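PDB 3EXA: tRNA delta(2)-isopentenylpyrophosphate transferase from Bacillus halodurans, which probably transfers a dimethylallyl group from dimethylallyl diphosphate to adenine 37 of tRNAs that read codons beginning with uridine, forming N6-dimethylallyladenosine. Local coordinates for residues A[3-8]-A[107-112]; A[126-131]-A[161-166]; A[141-144]-A[149-152]. One frame throughout, in Å; residues are numbered along the deposited sequence.

Contact 1. Residues A[3-8]-A[107-112]; sequences EKLVAI and AVIHQF
Leu5 of strand 4-9 reaches toward helix 102-110 and meets Val108 and Ile109 through a single methyl, CD2. The strand belongs to the parallel sheet of a P-loop NTPase-like domain, and just beyond it comes the loop Gly10 to Thr17 predicted to bind ATP. Leu5 CD2 lies 4.4 Å from Val108 CG1 and, at the same 4.4 Å, from Ile109 CG2, so the methyl is shared by two neighbouring residues of the helix. The contact is light: the backbones stay well apart, with the CA atoms of Leu5 and Ile109 separated by 8.4 Å, and only 95 Å² is buried. Leu5 extends its side chain off the sheet with CG anti to the backbone N (chi1 171°), whereas in Ile109 CG1 is flanked by both N and the carbonyl carbon (chi1 67°) and CG2 is the branch that meets the leucine. Farther out, Val108 also packs on Phe77 of helix 74-90 and Ile109 on Leu192 of strand 191-198. Backbone hydrogen bonds place the strand between its neighbours: Leu5 pairs with Asn191 and Val193, and Val6 with Pro95 and Leu97. The helix finishes just past the contact. Gln111 takes a positive phi of 53°, and Phe112 N turns back to Ala107 O in a weak 3.4 Å hydrogen bond, in the manner of a Schellman motif. Beside this turn, Ile109 CG1 sits 3.7 Å above one face of the His110 ring, displaced toward its rim.

Contact 2. Residues A[126-131]-A[161-166]; sequences ELEAFV and RVIRAL
Leu127, which with Ile163 carries most of the buried surface, receives at its carbonyl O a 2.8 Å hydrogen bond from Val131 N, an ordinary i+4 to i bond of its own helix. Between the two helices the contact is apolar. These helices, 121-133 and 159-171 of the all-helical part of the chain, run roughly antiparallel here, with short-segment axes 10.5 Å apart at an angle of 139°. Leu127 is the central side chain. Its CG stands beside the backbone N and anti to the carbonyl carbon (chi1 -63°), and from there the two methyls divide the work. CD1 enters between the residues of one turn, 3.7 Å from Leu166 CB and 3.9 Å from Ile163 CG2, and also lies 3.8 Å from the backbone Ile163 O. CD2 comes up against the leucine at a slant, 3.8 Å from Leu166 CD1. Ile163 answers with its other branch, whose CD1 is 3.8 Å from Glu128 CG; these two side chains meet at about a right angle. Glu128 thus adds only its aliphatic part to the packing, while its carboxylate continues past the isoleucine to form a salt bridge from OE2 to Arg160 NH2 on the same chain. Residues 160-164 probably interact with substrate tRNA, as judged from relatives, and Arg160, the partner of Glu128, is among them. Helix 136-144 covers the seam: its Leu139 touches Val131 and Leu166, and its Leu143 packs on Leu166. In the crystal assembly Val74 and Leu103 of a second subunit pack on Glu128 and Val131, respectively.

Contact 3. Residues A[141-144]-A[149-152]; sequences DKLS and KAAA
Leu143 and Ala151 face each other across a compact helix-loop-helix turn, in which the end of helix 136-144 is followed after a few residues by the short helix 148-151. It forms part of the helical region that follows helix 102-110 in the chain. Both side chains start toward the opposite segment, but they are very unequal in reach. Leucine comes in as a long arm with CG anti to the backbone N (chi1 -178°), and its second torsion, chi2 -88°, an uncommon value for leucine, swings CD1 onto the backbone of the short helix. There CD1 stands 3.4 Å from Ala151 CA, tighter than usual for two carbons, and equally near Ala151 N. The other direction of the match is a methyl: Ala151 CB lies 3.5 Å from Leu143 CD1 and 3.5 Å from Ser144 CA, resting against the last turn of the longer helix at the point where two consecutive residues meet it. Ala150 adds a lighter contact, its CB 4.3 Å from Leu143 CD1. Small residues on the short helix let its backbone come close, and the CA atoms of Ser144 and Ala151 are only 4.9 Å apart. Weak hydrogen bonds run from Ala150 N to Asp147 OD2 and from His140 NE2 to Ala151 O. Leu143 also packs on Ile169 of helix 159-171. At the partly exposed border Ser144 shows mainly carbon to its partner: CB is 3.6 Å from Ala151 CB, and OG follows at 3.8 Å from that same methyl.

In the fold
Contacts 2 and 3 form one continuous piece of helical packing, their centres 12 Å apart. They meet where Leu166 CD2 comes within 3.4 Å of Leu143 CB, and where Lys142 makes a cation-pi contact with Phe130. The helix-loop-helix turn of contact 3 falls within the sequence that contact 2 brings together. Contact 1 is separate, in the sheet domain: its centre is 42 Å from contact 2 and 45 Å from contact 3, with nearest atoms about 25 and 30 Å away. Strand 4-9 leads into the predicted ATP-binding loop 10-17, and the side chain of Val108 is about 10 Å from that of Thr101, a probable tRNA contact. Residues 160-164, also probably tRNA-binding, overlap contact 2.

Contact 1. Residues A[3-8]-A[107-112]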
# COMPACT_ATOMS: atom_id res chain seq x y z
N GLU A 3 17.01 -1.89 -27.89
CA GLU A 3 18.27 -2.36 -27.31
C GLU A 3 18.30 -3.88 -27.45
O GLU A 3 17.30 -4.55 -27.17
CB GLU A 3 18.36 -2.01 -25.82
CG GLU A 3 18.79 -0.59 -25.48
CD GLU A 3 18.76 -0.31 -23.99
OE1 GLU A 3 19.16 -1.20 -23.21
OE2 GLU A 3 18.35 0.80 -23.58
N LYS A 4 19.45 -4.42 -27.86
CA LYS A 4 19.64 -5.85 -28.05
C LYS A 4 20.08 -6.53 -26.76
O LYS A 4 20.91 -6.00 -26.03
CB LYS A 4 20.69 -6.10 -29.12
CG LYS A 4 20.32 -5.62 -30.50
CD LYS A 4 21.45 -5.87 -31.48
CE LYS A 4 21.13 -5.30 -32.85
NZ LYS A 4 22.28 -5.39 -33.79
N LEU A 5 19.53 -7.72 -26.49
CA LEU A 5 19.87 -8.46 -25.29
C LEU A 5 19.88 -9.97 -25.52
O LEU A 5 18.87 -10.54 -25.93
CB LEU A 5 18.89 -8.13 -24.18
CG LEU A 5 18.96 -8.97 -22.91
CD1 LEU A 5 20.37 -8.99 -22.35
CD2 LEU A 5 17.98 -8.39 -21.91
N VAL A 6 21.01 -10.61 -25.25
CA VAL A 6 21.11 -12.05 -25.41
C VAL A 6 20.98 -12.71 -24.04
O VAL A 6 21.65 -12.30 -23.10
CB VAL A 6 22.48 -12.48 -26.03
CG1 VAL A 6 22.54 -14.00 -26.11
CG2 VAL A 6 22.66 -11.86 -27.41
N ALA A 7 20.12 -13.71 -23.92
CA ALA A 7 19.96 -14.41 -22.65
C ALA A 7 20.33 -15.88 -22.81
O ALA A 7 19.91 -16.52 -23.77
CB ALA A 7 18.53 -14.28 -22.14
N ILE A 8 21.14 -16.38 -21.89
CA ILE A 8 21.55 -17.78 -21.90
C ILE A 8 21.05 -18.35 -20.59
O ILE A 8 21.53 -18.01 -19.52
CB ILE A 8 23.08 -17.92 -21.96
CG1 ILE A 8 23.62 -17.20 -23.20
CG2 ILE A 8 23.47 -19.39 -22.00
CD1 ILE A 8 25.12 -17.19 -23.28
N ALA A 107 12.01 -10.78 -14.91
CA ALA A 107 11.78 -9.43 -14.45
C ALA A 107 12.55 -8.42 -15.30
O ALA A 107 12.10 -7.29 -15.48
CB ALA A 107 12.18 -9.31 -12.99
N VAL A 108 13.70 -8.83 -15.81
CA VAL A 108 14.54 -7.95 -16.63
C VAL A 108 14.09 -7.91 -18.09
O VAL A 108 14.01 -6.84 -18.68
CB VAL A 108 16.01 -8.42 -16.62
CG1 VAL A 108 16.79 -7.73 -17.73
CG2 VAL A 108 16.62 -8.14 -15.27
N ILE A 109 13.78 -9.07 -18.65
CA ILE A 109 13.38 -9.12 -20.04
C ILE A 109 11.98 -8.61 -20.28
O ILE A 109 11.58 -8.41 -21.42
CB ILE A 109 13.49 -10.53 -20.61
CG1 ILE A 109 12.46 -11.45 -19.95
CG2 ILE A 109 14.88 -11.07 -20.42
CD1 ILE A 109 12.39 -12.82 -20.61
N HIS A 110 11.22 -8.39 -19.21
CA HIS A 110 9.85 -7.91 -19.34
C HIS A 110 9.65 -6.55 -18.69
O HIS A 110 8.59 -5.94 -18.82
CB HIS A 110 8.86 -8.91 -18.74
CG HIS A 110 8.73 -10.17 -19.54
ND1 HIS A 110 8.93 -11.42 -19.00
CD2 HIS A 110 8.39 -10.38 -20.84
CE1 HIS A 110 8.72 -12.34 -19.92
NE2 HIS A 110 8.39 -11.73 -21.05
N GLN A 111 10.67 -6.07 -17.98
CA GLN A 111 10.57 -4.78 -17.31
C GLN A 111 9.32 -4.69 -16.43
O GLN A 111 8.61 -3.69 -16.47
CB GLN A 111 10.52 -3.65 -18.35
CG GLN A 111 11.83 -3.39 -19.04
CD GLN A 111 12.95 -3.10 -18.07
OE1 GLN A 111 13.48 -4.00 -17.42
NE2 GLN A 111 13.30 -1.82 -17.95
N PHE A 112 9.06 -5.73 -15.64
CA PHE A 112 7.90 -5.73 -14.75
C PHE A 112 7.86 -4.50 -13.85
O PHE A 112 8.89 -4.08 -13.31
CB PHE A 112 7.88 -6.98 -13.86
CG PHE A 112 7.57 -8.25 -14.59
CD1 PHE A 112 6.54 -8.30 -15.52
CD2 PHE A 112 8.28 -9.41 -14.31
CE1 PHE A 112 6.22 -9.50 -16.17
CE2 PHE A 112 7.97 -10.61 -14.96
CZ PHE A 112 6.94 -10.65 -15.88

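Contact 2. Residues A[126-131]-A[161-166]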
# COMPACT_ATOMS: atom_id res chain seq x y z
N GLU A 126 -14.01 8.31 0.10
CA GLU A 126 -15.32 8.08 -0.50
C GLU A 126 -16.23 7.27 0.43
O GLU A 126 -17.41 7.58 0.57
CB GLU A 126 -15.16 7.33 -1.82
CG GLU A 126 -16.45 6.94 -2.52
CD GLU A 126 -16.18 6.18 -3.81
OE1 GLU A 126 -15.41 6.70 -4.65
OE2 GLU A 126 -16.73 5.07 -3.98
N LEU A 127 -15.67 6.24 1.05
CA LEU A 127 -16.44 5.41 1.96
C LEU A 127 -16.85 6.17 3.22
O LEU A 127 -17.97 6.02 3.70
CB LEU A 127 -15.66 4.16 2.36
CG LEU A 127 -15.33 3.21 1.20
CD1 LEU A 127 -14.49 2.06 1.72
CD2 LEU A 127 -16.62 2.71 0.57
N GLU A 128 -15.94 6.98 3.75
CA GLU A 128 -16.26 7.73 4.96
C GLU A 128 -17.40 8.68 4.66
O GLU A 128 -18.35 8.78 5.45
CB GLU A 128 -15.01 8.46 5.46
CG GLU A 128 -13.92 7.46 5.89
CD GLU A 128 -12.60 8.11 6.25
OE1 GLU A 128 -12.17 9.04 5.54
OE2 GLU A 128 -11.97 7.67 7.24
N ALA A 129 -17.33 9.36 3.52
CA ALA A 129 -18.37 10.30 3.12
C ALA A 129 -19.68 9.54 2.92
O ALA A 129 -20.77 10.05 3.19
CB ALA A 129 -17.97 10.99 1.82
N PHE A 130 -19.57 8.30 2.45
CA PHE A 130 -20.74 7.47 2.22
C PHE A 130 -21.41 7.10 3.53
O PHE A 130 -22.63 7.23 3.68
CB PHE A 130 -20.32 6.19 1.50
CG PHE A 130 -21.47 5.32 1.12
CD1 PHE A 130 -22.04 5.42 -0.14
CD2 PHE A 130 -22.01 4.43 2.04
CE1 PHE A 130 -23.14 4.63 -0.49
CE2 PHE A 130 -23.11 3.63 1.70
CZ PHE A 130 -23.68 3.74 0.44
N VAL A 131 -20.62 6.63 4.49
CA VAL A 131 -21.14 6.23 5.78
C VAL A 131 -21.76 7.41 6.54
O VAL A 131 -22.61 7.21 7.41
CB VAL A 131 -20.04 5.51 6.64
CG1 VAL A 131 -18.96 6.49 7.05
CG2 VAL A 131 -20.67 4.88 7.86
N ARG A 161 -14.38 -1.38 10.62
CA ARG A 161 -13.99 -2.69 10.11
C ARG A 161 -14.66 -2.96 8.76
O ARG A 161 -14.16 -3.75 7.96
CB ARG A 161 -14.37 -3.76 11.13
CG ARG A 161 -13.89 -5.16 10.79
CD ARG A 161 -14.17 -6.12 11.95
NE ARG A 161 -13.89 -7.51 11.61
CZ ARG A 161 -13.97 -8.52 12.47
NH1 ARG A 161 -14.33 -8.30 13.73
NH2 ARG A 161 -13.70 -9.76 12.07
N VAL A 162 -15.79 -2.30 8.50
CA VAL A 162 -16.48 -2.47 7.23
C VAL A 162 -15.74 -1.68 6.17
O VAL A 162 -15.60 -2.13 5.03
CB VAL A 162 -17.94 -1.99 7.33
CG1 VAL A 162 -18.59 -1.95 5.94
CG2 VAL A 162 -18.73 -2.92 8.24
N ILE A 163 -15.26 -0.50 6.52
CA ILE A 163 -14.51 0.29 5.55
C ILE A 163 -13.24 -0.47 5.16
O ILE A 163 -12.83 -0.47 4.00
CB ILE A 163 -14.12 1.67 6.12
CG1 ILE A 163 -15.35 2.57 6.14
CG2 ILE A 163 -12.99 2.28 5.30
CD1 ILE A 163 -15.12 3.92 6.74
N ARG A 164 -12.62 -1.11 6.14
CA ARG A 164 -11.40 -1.87 5.91
C ARG A 164 -11.65 -2.98 4.89
O ARG A 164 -10.86 -3.20 3.98
CB ARG A 164 -10.91 -2.45 7.23
CG ARG A 164 -9.89 -3.58 7.11
CD ARG A 164 -8.56 -3.09 6.57
NE ARG A 164 -7.46 -3.41 7.48
CZ ARG A 164 -7.18 -4.63 7.92
NH1 ARG A 164 -7.91 -5.68 7.54
NH2 ARG A 164 -6.16 -4.81 8.76
N ALA A 165 -12.77 -3.69 5.06
CA ALA A 165 -13.13 -4.78 4.16
C ALA A 165 -13.32 -4.31 2.73
O ALA A 165 -12.88 -4.97 1.78
CB ALA A 165 -14.40 -5.46 4.65
N LEU A 166 -13.98 -3.17 2.56
CA LEU A 166 -14.22 -2.65 1.23
C LEU A 166 -12.94 -2.16 0.56
O LEU A 166 -12.82 -2.20 -0.66
CB LEU A 166 -15.26 -1.51 1.28
CG LEU A 166 -16.65 -1.86 1.84
CD1 LEU A 166 -17.42 -0.59 2.19
CD2 LEU A 166 -17.43 -2.68 0.83

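Contact 3. Residues A[141-144]-A[149-152]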
# COMPACT_ATOMS: atom_id res chain seq x y z
N ASP A 141 -24.61 -2.77 3.85
CA ASP A 141 -25.30 -3.42 2.74
C ASP A 141 -24.41 -3.36 1.51
O ASP A 141 -24.43 -4.28 0.69
CB ASP A 141 -26.65 -2.74 2.46
CG ASP A 141 -27.65 -2.95 3.59
OD1 ASP A 141 -27.71 -4.07 4.15
OD2 ASP A 141 -28.39 -2.00 3.92
N LYS A 142 -23.63 -2.29 1.39
CA LYS A 142 -22.72 -2.13 0.25
C LYS A 142 -21.74 -3.29 0.20
O LYS A 142 -21.49 -3.87 -0.86
CB LYS A 142 -21.95 -0.82 0.35
CG LYS A 142 -20.89 -0.65 -0.74
CD LYS A 142 -20.10 0.66 -0.58
CE LYS A 142 -20.91 1.88 -1.00
NZ LYS A 142 -21.15 1.97 -2.49
N LEU A 143 -21.17 -3.62 1.35
CA LEU A 143 -20.20 -4.70 1.43
C LEU A 143 -20.89 -6.06 1.31
O LEU A 143 -20.34 -6.99 0.72
CB LEU A 143 -19.43 -4.58 2.75
CG LEU A 143 -18.31 -5.55 3.10
CD1 LEU A 143 -18.89 -6.76 3.80
CD2 LEU A 143 -17.54 -5.94 1.84
N SER A 144 -22.11 -6.15 1.83
CA SER A 144 -22.92 -7.38 1.81
C SER A 144 -23.28 -7.80 0.38
O SER A 144 -23.46 -8.99 0.09
CB SER A 144 -24.20 -7.17 2.64
OG SER A 144 -24.89 -8.37 2.89
N LYS A 149 -20.58 -13.04 2.87
CA LYS A 149 -19.88 -13.83 3.89
C LYS A 149 -19.16 -12.96 4.91
O LYS A 149 -19.34 -13.12 6.12
CB LYS A 149 -18.88 -14.78 3.21
CG LYS A 149 -18.05 -15.63 4.19
CD LYS A 149 -16.84 -16.31 3.53
CE LYS A 149 -17.22 -17.36 2.47
NZ LYS A 149 -17.95 -18.54 3.02
N ALA A 150 -18.34 -12.03 4.42
CA ALA A 150 -17.59 -11.12 5.28
C ALA A 150 -18.55 -10.21 6.03
O ALA A 150 -18.37 -9.94 7.22
CB ALA A 150 -16.62 -10.30 4.45
N ALA A 151 -19.57 -9.73 5.32
CA ALA A 151 -20.58 -8.85 5.89
C ALA A 151 -21.19 -9.46 7.14
O ALA A 151 -21.10 -8.90 8.23
CB ALA A 151 -21.67 -8.57 4.86
N ALA A 152 -21.82 -10.62 6.99
CA ALA A 152 -22.45 -11.31 8.11
C ALA A 152 -21.45 -11.59 9.22
O ALA A 152 -21.83 -12.04 10.30
CB ALA A 152 -23.08 -12.61 7.64